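Local coordinates for protein glycosyl hydrolase BlGH5_18 (Bifidobacterium longum subsp. infantis, PDB 7LQX) that probably hydrolyses glycosidic bonds during N-glycan breakdown, as a subfamily 18 member of glycoside hydrolase family 5, at residues Met24-Asn29 with Arg345-Met350; Leu202-Asp207 with Met228-Ser233; Gly208-Asp213 with Leu255-Leu260. All coordinates share one frame; numbering follows the deposited sequence.

Contact 1: residues Met24-Asn29 with Arg345-Met350; sequences MRFGVN and RAFAEM
Strand 25-29 lays Phe26 and Gly27 against Phe347 and Met350 of helix segment 345-350; the two axes come within 9.5 Å and run nearly antiparallel, at 154°. The contact is buried and apolar apart from two backbone carbonyls. Phe26 points from the strand toward the helix. Its CD2 edge meets the far end of the Phe347 ring, with CD2 3.8 Å from Phe347 CZ. The rings are inclined to each other at 59° with centroids 5.7 Å apart, so they are neither stacked nor edge-to-face. Met350 meets Phe26 mainly through its backbone. Its carbonyl carbon lies over one face of the Phe26 ring, and its O is 3.8 Å from Phe26 CZ.

Phe347 has CG anti to its backbone N (chi1 -167°), which carries the ring out from the helix to the strand. There its edge meets a main-chain oxygen: CE2 is 3.3 Å from Gly27 O, which lies near the ring plane. Val28 CG1 adds a looser touch at 4.4 Å from Phe347 CE2. Trp311, Met60 and Ile297 also pack against Phe347, while Ala351 and Tyr354 of the same helix pack against Phe26. Gly27 is bonded through its backbone to Val309 of the neighbouring strand 306-312. This is the (beta/alpha)8 barrel of family 5, where the last barrel helix, 342-354, packs on the outside of the first strand.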
# COMPACT_ATOMS: atom_id res chain seq x y z
N MSE A 24 -16.29 -35.22 -1.97
CA MSE A 24 -15.18 -34.38 -2.41
C MSE A 24 -15.75 -32.98 -2.62
O MSE A 24 -16.77 -32.82 -3.29
CB MSE A 24 -14.59 -34.86 -3.73
CG MSE A 24 -13.48 -33.96 -4.26
SE MSE A 24 -12.72 -34.62 -5.94
CE MSE A 24 -11.91 -36.25 -5.28
N ARG A 25 -15.08 -31.97 -2.09
CA ARG A 25 -15.61 -30.62 -2.12
C ARG A 25 -15.29 -29.95 -3.45
O ARG A 25 -14.21 -30.12 -4.01
CB ARG A 25 -15.01 -29.81 -0.98
CG ARG A 25 -15.01 -30.48 0.40
CD ARG A 25 -16.41 -30.61 1.00
NE ARG A 25 -17.14 -29.35 0.94
CZ ARG A 25 -17.15 -28.42 1.90
NH1 ARG A 25 -16.47 -28.59 3.03
NH2 ARG A 25 -17.86 -27.32 1.71
N PHE A 26 -16.25 -29.17 -3.96
CA PHE A 26 -16.08 -28.39 -5.18
C PHE A 26 -16.48 -26.95 -4.92
O PHE A 26 -17.57 -26.69 -4.40
CB PHE A 26 -16.86 -28.99 -6.36
CG PHE A 26 -16.17 -30.17 -6.98
CD1 PHE A 26 -16.29 -31.44 -6.43
CD2 PHE A 26 -15.34 -30.00 -8.07
CE1 PHE A 26 -15.63 -32.51 -6.99
CE2 PHE A 26 -14.68 -31.06 -8.63
CZ PHE A 26 -14.81 -32.32 -8.08
N GLY A 27 -15.59 -26.02 -5.23
CA GLY A 27 -15.86 -24.62 -4.98
C GLY A 27 -15.03 -23.72 -5.86
O GLY A 27 -14.38 -24.17 -6.80
N VAL A 28 -15.08 -22.42 -5.55
CA VAL A 28 -14.37 -21.42 -6.34
C VAL A 28 -13.65 -20.44 -5.44
O VAL A 28 -14.08 -20.13 -4.32
CB VAL A 28 -15.28 -20.65 -7.32
CG1 VAL A 28 -15.86 -21.58 -8.36
CG2 VAL A 28 -16.38 -19.92 -6.58
N ASN A 29 -12.52 -19.95 -5.94
CA ASN A 29 -11.88 -18.75 -5.43
C ASN A 29 -12.68 -17.57 -5.92
O ASN A 29 -12.80 -17.35 -7.12
CB ASN A 29 -10.45 -18.70 -5.95
CG ASN A 29 -9.57 -19.75 -5.30
OD1 ASN A 29 -9.14 -19.57 -4.17
ND2 ASN A 29 -9.33 -20.86 -6.00
N ARG A 345 -19.29 -24.49 -17.31
CA ARG A 345 -20.10 -25.68 -17.53
C ARG A 345 -19.29 -26.95 -17.30
O ARG A 345 -19.79 -27.92 -16.71
CB ARG A 345 -20.68 -25.65 -18.95
CG ARG A 345 -21.55 -24.43 -19.26
CD ARG A 345 -22.00 -24.38 -20.74
NE ARG A 345 -22.70 -23.15 -21.09
CZ ARG A 345 -23.95 -22.89 -20.75
NH1 ARG A 345 -24.51 -21.74 -21.11
NH2 ARG A 345 -24.65 -23.76 -20.03
N ALA A 346 -18.02 -26.96 -17.73
CA ALA A 346 -17.19 -28.14 -17.53
C ALA A 346 -16.94 -28.38 -16.04
O ALA A 346 -17.00 -29.53 -15.58
CB ALA A 346 -15.86 -27.98 -18.27
N PHE A 347 -16.65 -27.33 -15.28
CA PHE A 347 -16.40 -27.50 -13.86
C PHE A 347 -17.65 -27.98 -13.14
O PHE A 347 -17.56 -28.86 -12.26
CB PHE A 347 -15.87 -26.21 -13.25
CG PHE A 347 -15.30 -26.36 -11.87
CD1 PHE A 347 -14.27 -27.26 -11.62
CD2 PHE A 347 -15.75 -25.58 -10.82
CE1 PHE A 347 -13.72 -27.40 -10.35
CE2 PHE A 347 -15.20 -25.71 -9.56
CZ PHE A 347 -14.19 -26.62 -9.33
N ALA A 348 -18.82 -27.45 -13.51
CA ALA A 348 -20.07 -27.94 -12.95
C ALA A 348 -20.24 -29.43 -13.22
O ALA A 348 -20.68 -30.18 -12.34
CB ALA A 348 -21.24 -27.15 -13.53
N GLU A 349 -19.91 -29.87 -14.44
CA GLU A 349 -20.02 -31.28 -14.77
C GLU A 349 -19.09 -32.12 -13.92
O GLU A 349 -19.44 -33.22 -13.47
CB GLU A 349 -19.70 -31.49 -16.25
CG GLU A 349 -20.75 -30.95 -17.20
CD GLU A 349 -20.21 -30.68 -18.60
OE1 GLU A 349 -20.90 -29.96 -19.37
OE2 GLU A 349 -19.11 -31.16 -18.94
N MSE A 350 -17.89 -31.62 -13.66
CA MSE A 350 -16.93 -32.37 -12.87
C MSE A 350 -17.39 -32.47 -11.42
O MSE A 350 -17.25 -33.52 -10.79
CB MSE A 350 -15.55 -31.74 -12.97
CG MSE A 350 -14.94 -31.80 -14.37
SE MSE A 350 -14.83 -33.58 -15.13
CE MSE A 350 -16.60 -33.75 -15.92

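Contact 2: residues Leu202-Asp207 with Met228-Ser233; sequences LHSEND and MTTIHS. With EDO (1,2-ethanediol), chain C.
With chi1 at 64°, the OG1 of Thr230 faces His203 O. Ser204 has OG anti to its own N (chi1 157°), which brings it beside the His232 ring. Thr230 OG1 donates to His203 O at 2.8 Å, slightly tilted from the carbonyl plane. The two chains point roughly the same way, but the backbones themselves are bridged by water. Water 1 joins His203 O to Thr230 N, water 2 joins His203 N to Met228 O, water 4 joins Glu205 N to Thr230 O, and water 5 joins Glu205 O to His232 N. Water 3 donates to Thr230 OG1 and Glu205 O, and also bonds Ser204 OG at 2.8 Å.

Ser204 OG lies 3.0 Å from His232 CE1. It is also bonded to Glu163 N, and His232 ND1 to Glu163 OE2. Within 202-207, His203 ND1 donates to the syn lone pair of Glu205 OE2 at 2.6 Å. Leu202 CD2 is 3.8 Å from Met228 CB at the apolar end. Asn206 ND2 donates to O1 of a 1,2-ethanediol, probably from the crystallisation liquor, at 2.9 Å. Strands 200-202 and 229-233 are the fifth and sixth of the (beta/alpha)8 barrel, their seam closed here largely by ordered water. His232 lies beside Glu163 and Glu276, which are placed as the acid/base and nucleophile are in family 5, so this is probably the edge of the active site.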
# COMPACT_ATOMS: atom_id res chain seq x y z
N LEU A 202 -5.06 -23.38 8.20
CA LEU A 202 -4.25 -23.78 7.06
C LEU A 202 -3.22 -22.71 6.75
O LEU A 202 -3.36 -21.55 7.13
CB LEU A 202 -5.11 -23.93 5.79
CG LEU A 202 -6.38 -24.76 5.96
CD1 LEU A 202 -7.31 -24.63 4.78
CD2 LEU A 202 -6.04 -26.21 6.19
N HIS A 203 -2.19 -23.11 6.00
CA HIS A 203 -1.28 -22.14 5.39
C HIS A 203 -1.10 -22.50 3.93
O HIS A 203 -1.34 -23.64 3.51
CB HIS A 203 0.06 -22.03 6.15
CG HIS A 203 0.87 -23.28 6.13
ND1 HIS A 203 1.95 -23.45 5.28
CD2 HIS A 203 0.77 -24.42 6.85
CE1 HIS A 203 2.47 -24.64 5.47
NE2 HIS A 203 1.77 -25.26 6.41
N SER A 204 -0.70 -21.51 3.14
CA SER A 204 -0.62 -21.63 1.69
C SER A 204 0.67 -21.06 1.14
O SER A 204 1.00 -19.89 1.40
CB SER A 204 -1.80 -20.88 1.03
OG SER A 204 -1.52 -20.52 -0.31
N GLU A 205 1.36 -21.86 0.35
CA GLU A 205 2.50 -21.41 -0.43
C GLU A 205 2.24 -21.63 -1.91
O GLU A 205 1.45 -22.50 -2.31
CB GLU A 205 3.74 -22.19 -0.02
CG GLU A 205 4.19 -21.90 1.40
CD GLU A 205 3.39 -22.64 2.47
OE1 GLU A 205 3.16 -23.86 2.35
OE2 GLU A 205 3.01 -21.97 3.46
N ASN A 206 2.91 -20.83 -2.74
CA ASN A 206 3.02 -21.15 -4.15
C ASN A 206 3.95 -22.34 -4.31
O ASN A 206 4.52 -22.86 -3.35
CB ASN A 206 3.44 -19.92 -4.96
CG ASN A 206 4.84 -19.45 -4.65
OD1 ASN A 206 5.74 -20.24 -4.36
ND2 ASN A 206 5.03 -18.13 -4.73
N ASP A 207 4.11 -22.80 -5.56
CA ASP A 207 4.83 -24.05 -5.80
C ASP A 207 6.32 -23.94 -5.55
O ASP A 207 7.01 -24.97 -5.62
CB ASP A 207 4.50 -24.64 -7.18
CG ASP A 207 4.90 -23.76 -8.34
OD1 ASP A 207 5.77 -22.88 -8.17
OD2 ASP A 207 4.36 -23.96 -9.45
N MSE A 228 -4.74 -29.31 6.56
CA MSE A 228 -4.73 -29.94 5.25
C MSE A 228 -3.59 -29.34 4.44
O MSE A 228 -3.27 -28.17 4.60
CB MSE A 228 -6.02 -29.65 4.48
CG MSE A 228 -7.27 -30.08 5.18
SE MSE A 228 -8.84 -30.02 4.06
CE MSE A 228 -9.21 -28.15 4.16
N THR A 229 -3.04 -30.12 3.52
CA THR A 229 -2.09 -29.56 2.57
C THR A 229 -2.86 -28.73 1.56
O THR A 229 -3.84 -29.22 0.98
CB THR A 229 -1.37 -30.67 1.83
OG1 THR A 229 -0.71 -31.51 2.78
CG2 THR A 229 -0.37 -30.10 0.85
N THR A 230 -2.42 -27.51 1.31
CA THR A 230 -2.98 -26.71 0.23
C THR A 230 -2.01 -26.74 -0.94
O THR A 230 -0.80 -26.65 -0.76
CB THR A 230 -3.23 -25.27 0.66
OG1 THR A 230 -1.99 -24.64 0.99
CG2 THR A 230 -4.16 -25.21 1.87
N ILE A 231 -2.57 -26.89 -2.14
CA ILE A 231 -1.81 -26.90 -3.39
C ILE A 231 -2.42 -25.86 -4.32
O ILE A 231 -3.65 -25.75 -4.41
CB ILE A 231 -1.83 -28.30 -4.03
CG1 ILE A 231 -1.07 -29.26 -3.12
CG2 ILE A 231 -1.24 -28.26 -5.44
CD1 ILE A 231 -1.13 -30.68 -3.55
N HIS A 232 -1.56 -25.11 -5.01
CA HIS A 232 -1.99 -24.17 -6.03
C HIS A 232 -1.28 -24.61 -7.31
O HIS A 232 -0.06 -24.44 -7.43
CB HIS A 232 -1.59 -22.73 -5.69
CG HIS A 232 -2.30 -22.17 -4.51
ND1 HIS A 232 -2.11 -20.87 -4.09
CD2 HIS A 232 -3.18 -22.72 -3.64
CE1 HIS A 232 -2.86 -20.63 -3.03
NE2 HIS A 232 -3.50 -21.74 -2.72
N SER A 233 -2.03 -25.18 -8.25
CA SER A 233 -1.45 -25.84 -9.42
C SER A 233 -1.59 -24.94 -10.64
O SER A 233 -2.70 -24.71 -11.13
CB SER A 233 -2.14 -27.18 -9.66
OG SER A 233 -1.57 -27.82 -10.77
C1 EDO C . 8.62 -18.24 -4.16
O1 EDO C . 7.78 -17.17 -4.63
C2 EDO C . 10.08 -17.88 -4.37
O2 EDO C . 10.35 -16.59 -3.80
O HOH W 1 -0.18 -26.51 3.05
O HOH W 2 -1.93 -26.14 6.03
O HOH W 3 -1.13 -23.15 -1.33
O HOH W 4 1.12 -24.74 0.66
O HOH W 5 1.20 -24.67 -4.26
O HOH W 6 1.80 -25.00 -9.47

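Contact 3: residues Gly208-Asp213 with Leu255-Leu260; sequences GVWYLD and LYLAEL
Tyr211 and Tyr256 meet at their edges. Tyr211 OH lies in the plane of the Tyr256 ring, 3.6 Å from Tyr256 CE2, and that carbon in turn sits near the plane of the Tyr211 ring. Trp210 carries its neighbour Val209 CG1 over one face, while the methyls of Leu257 and Leu260 reach its ring obliquely. The setting is the (beta/alpha)8 barrel: short helix 208-211, in the connection after the fifth strand, packs against helix 248-264, which follows the sixth.

The contact is buried and mostly apolar, and the Tyr211 hydroxyl takes part in the packing. Leu260, with chi1 at -180°, extends toward Trp210 and rests CD2 3.8 Å from Trp210 CB; the two side chains lie alongside, running opposite ways. Tyr256 is held from outside the pair. Its OH bonds Cys383 O, and Phe390 and Trp393 meet its ring edge-to-face. Tyr211 makes a similar edge-to-face pair with Tyr437. Leu405 of strand 403-407 packs on Leu260, so the contact also borders the small C-terminal sheet.

Leu257 joins both aromatic residues of the short helix through one methyl. Its CD2 is 3.8 Å from Trp210 CD1, 3.6 Å from Tyr211 CZ and 3.2 Å from Tyr211 OH.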
# COMPACT_ATOMS: atom_id res chain seq x y z
N GLY A 208 6.84 -22.76 -5.22
CA GLY A 208 8.19 -22.67 -4.72
C GLY A 208 8.44 -23.57 -3.52
O GLY A 208 9.57 -24.04 -3.32
N VAL A 209 7.41 -23.82 -2.71
CA VAL A 209 7.59 -24.70 -1.56
C VAL A 209 8.02 -26.09 -2.00
O VAL A 209 8.81 -26.75 -1.32
CB VAL A 209 6.31 -24.72 -0.69
CG1 VAL A 209 5.16 -25.42 -1.39
CG2 VAL A 209 6.59 -25.38 0.65
N TRP A 210 7.54 -26.55 -3.16
CA TRP A 210 7.85 -27.89 -3.66
C TRP A 210 9.09 -27.91 -4.53
O TRP A 210 9.76 -28.94 -4.62
CB TRP A 210 6.67 -28.47 -4.47
CG TRP A 210 5.41 -28.43 -3.69
CD1 TRP A 210 4.34 -27.63 -3.92
CD2 TRP A 210 5.10 -29.18 -2.50
NE1 TRP A 210 3.38 -27.83 -2.96
CE2 TRP A 210 3.83 -28.77 -2.07
CE3 TRP A 210 5.78 -30.15 -1.77
CZ2 TRP A 210 3.22 -29.30 -0.95
CZ3 TRP A 210 5.17 -30.67 -0.65
CH2 TRP A 210 3.91 -30.25 -0.25
N TYR A 211 9.41 -26.81 -5.18
CA TYR A 211 10.30 -26.83 -6.31
C TYR A 211 11.59 -26.03 -6.12
O TYR A 211 12.50 -26.16 -6.95
CB TYR A 211 9.56 -26.28 -7.54
CG TYR A 211 8.40 -27.10 -8.06
CD1 TYR A 211 8.23 -28.44 -7.73
CD2 TYR A 211 7.48 -26.52 -8.93
CE1 TYR A 211 7.18 -29.17 -8.27
CE2 TYR A 211 6.44 -27.24 -9.45
CZ TYR A 211 6.29 -28.57 -9.13
OH TYR A 211 5.25 -29.31 -9.66
N LEU A 212 11.71 -25.23 -5.07
CA LEU A 212 12.86 -24.35 -4.91
C LEU A 212 13.75 -24.80 -3.75
O LEU A 212 13.31 -24.80 -2.60
CB LEU A 212 12.41 -22.93 -4.63
CG LEU A 212 11.77 -22.17 -5.77
CD1 LEU A 212 11.29 -20.82 -5.27
CD2 LEU A 212 12.75 -22.01 -6.91
N ASP A 213 15.00 -25.13 -4.04
CA ASP A 213 15.93 -25.46 -2.98
C ASP A 213 16.27 -24.23 -2.16
O ASP A 213 16.28 -23.11 -2.66
CB ASP A 213 17.19 -26.10 -3.55
CG ASP A 213 16.95 -27.52 -3.95
OD1 ASP A 213 16.65 -28.35 -3.06
OD2 ASP A 213 17.00 -27.80 -5.16
N LEU A 255 -2.46 -33.51 -10.09
CA LEU A 255 -2.28 -34.81 -9.47
C LEU A 255 -0.86 -34.99 -8.96
O LEU A 255 -0.63 -35.51 -7.86
CB LEU A 255 -2.59 -35.91 -10.50
CG LEU A 255 -2.28 -37.34 -10.05
CD1 LEU A 255 -3.05 -37.71 -8.80
CD2 LEU A 255 -2.58 -38.33 -11.17
N TYR A 256 0.12 -34.58 -9.77
CA TYR A 256 1.52 -34.72 -9.37
C TYR A 256 1.80 -33.98 -8.07
O TYR A 256 2.42 -34.54 -7.16
CB TYR A 256 2.44 -34.21 -10.48
CG TYR A 256 3.88 -34.13 -10.04
CD1 TYR A 256 4.62 -35.29 -9.80
CD2 TYR A 256 4.50 -32.92 -9.82
CE1 TYR A 256 5.92 -35.23 -9.39
CE2 TYR A 256 5.82 -32.85 -9.42
CZ TYR A 256 6.52 -34.02 -9.19
OH TYR A 256 7.83 -33.97 -8.79
N LEU A 257 1.38 -32.72 -7.97
CA LEU A 257 1.63 -31.99 -6.74
C LEU A 257 0.93 -32.64 -5.55
O LEU A 257 1.47 -32.67 -4.44
CB LEU A 257 1.19 -30.53 -6.88
CG LEU A 257 2.20 -29.63 -7.58
CD1 LEU A 257 1.75 -28.17 -7.56
CD2 LEU A 257 3.60 -29.76 -6.98
N ALA A 258 -0.27 -33.16 -5.76
CA ALA A 258 -0.96 -33.84 -4.67
C ALA A 258 -0.15 -35.05 -4.19
O ALA A 258 0.05 -35.23 -2.99
CB ALA A 258 -2.36 -34.26 -5.11
N GLU A 259 0.32 -35.87 -5.13
CA GLU A 259 1.11 -37.05 -4.75
C GLU A 259 2.45 -36.65 -4.15
O GLU A 259 2.92 -37.28 -3.20
CB GLU A 259 1.32 -37.96 -5.96
CG GLU A 259 0.04 -38.61 -6.47
CD GLU A 259 -0.70 -39.41 -5.41
OE1 GLU A 259 -0.05 -39.89 -4.45
OE2 GLU A 259 -1.92 -39.56 -5.53
N LEU A 260 3.09 -35.61 -4.70
CA LEU A 260 4.34 -35.13 -4.13
C LEU A 260 4.15 -34.75 -2.68
O LEU A 260 4.97 -35.09 -1.82
CB LEU A 260 4.86 -33.96 -4.96
CG LEU A 260 6.18 -33.34 -4.52
CD1 LEU A 260 7.32 -34.32 -4.59
CD2 LEU A 260 6.47 -32.12 -5.39

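In the fold
All three contacts belong to the barrel. Contacts 1 and 2 reach the same eight-stranded sheet, with centres about 18 Å apart. Contact 1 places the last barrel helix on the first strand, and along the chain it encloses the other two. Contact 2 brings together strands five and six, the two ends of the sheet order; contact 3 covers that region from outside. Contacts 2 and 3 alternate in sequence, 202-207 leading directly into 208-213. Their centres are about 10 Å apart. Strand 229-233 meets 202-207 on one side and, through Thr229 and Ile231, the helices of contact 3 on the other. Contact 3 lies about 23 Å from contact 1, centre to centre, beside the small C-terminal sheet that includes strand 403-407.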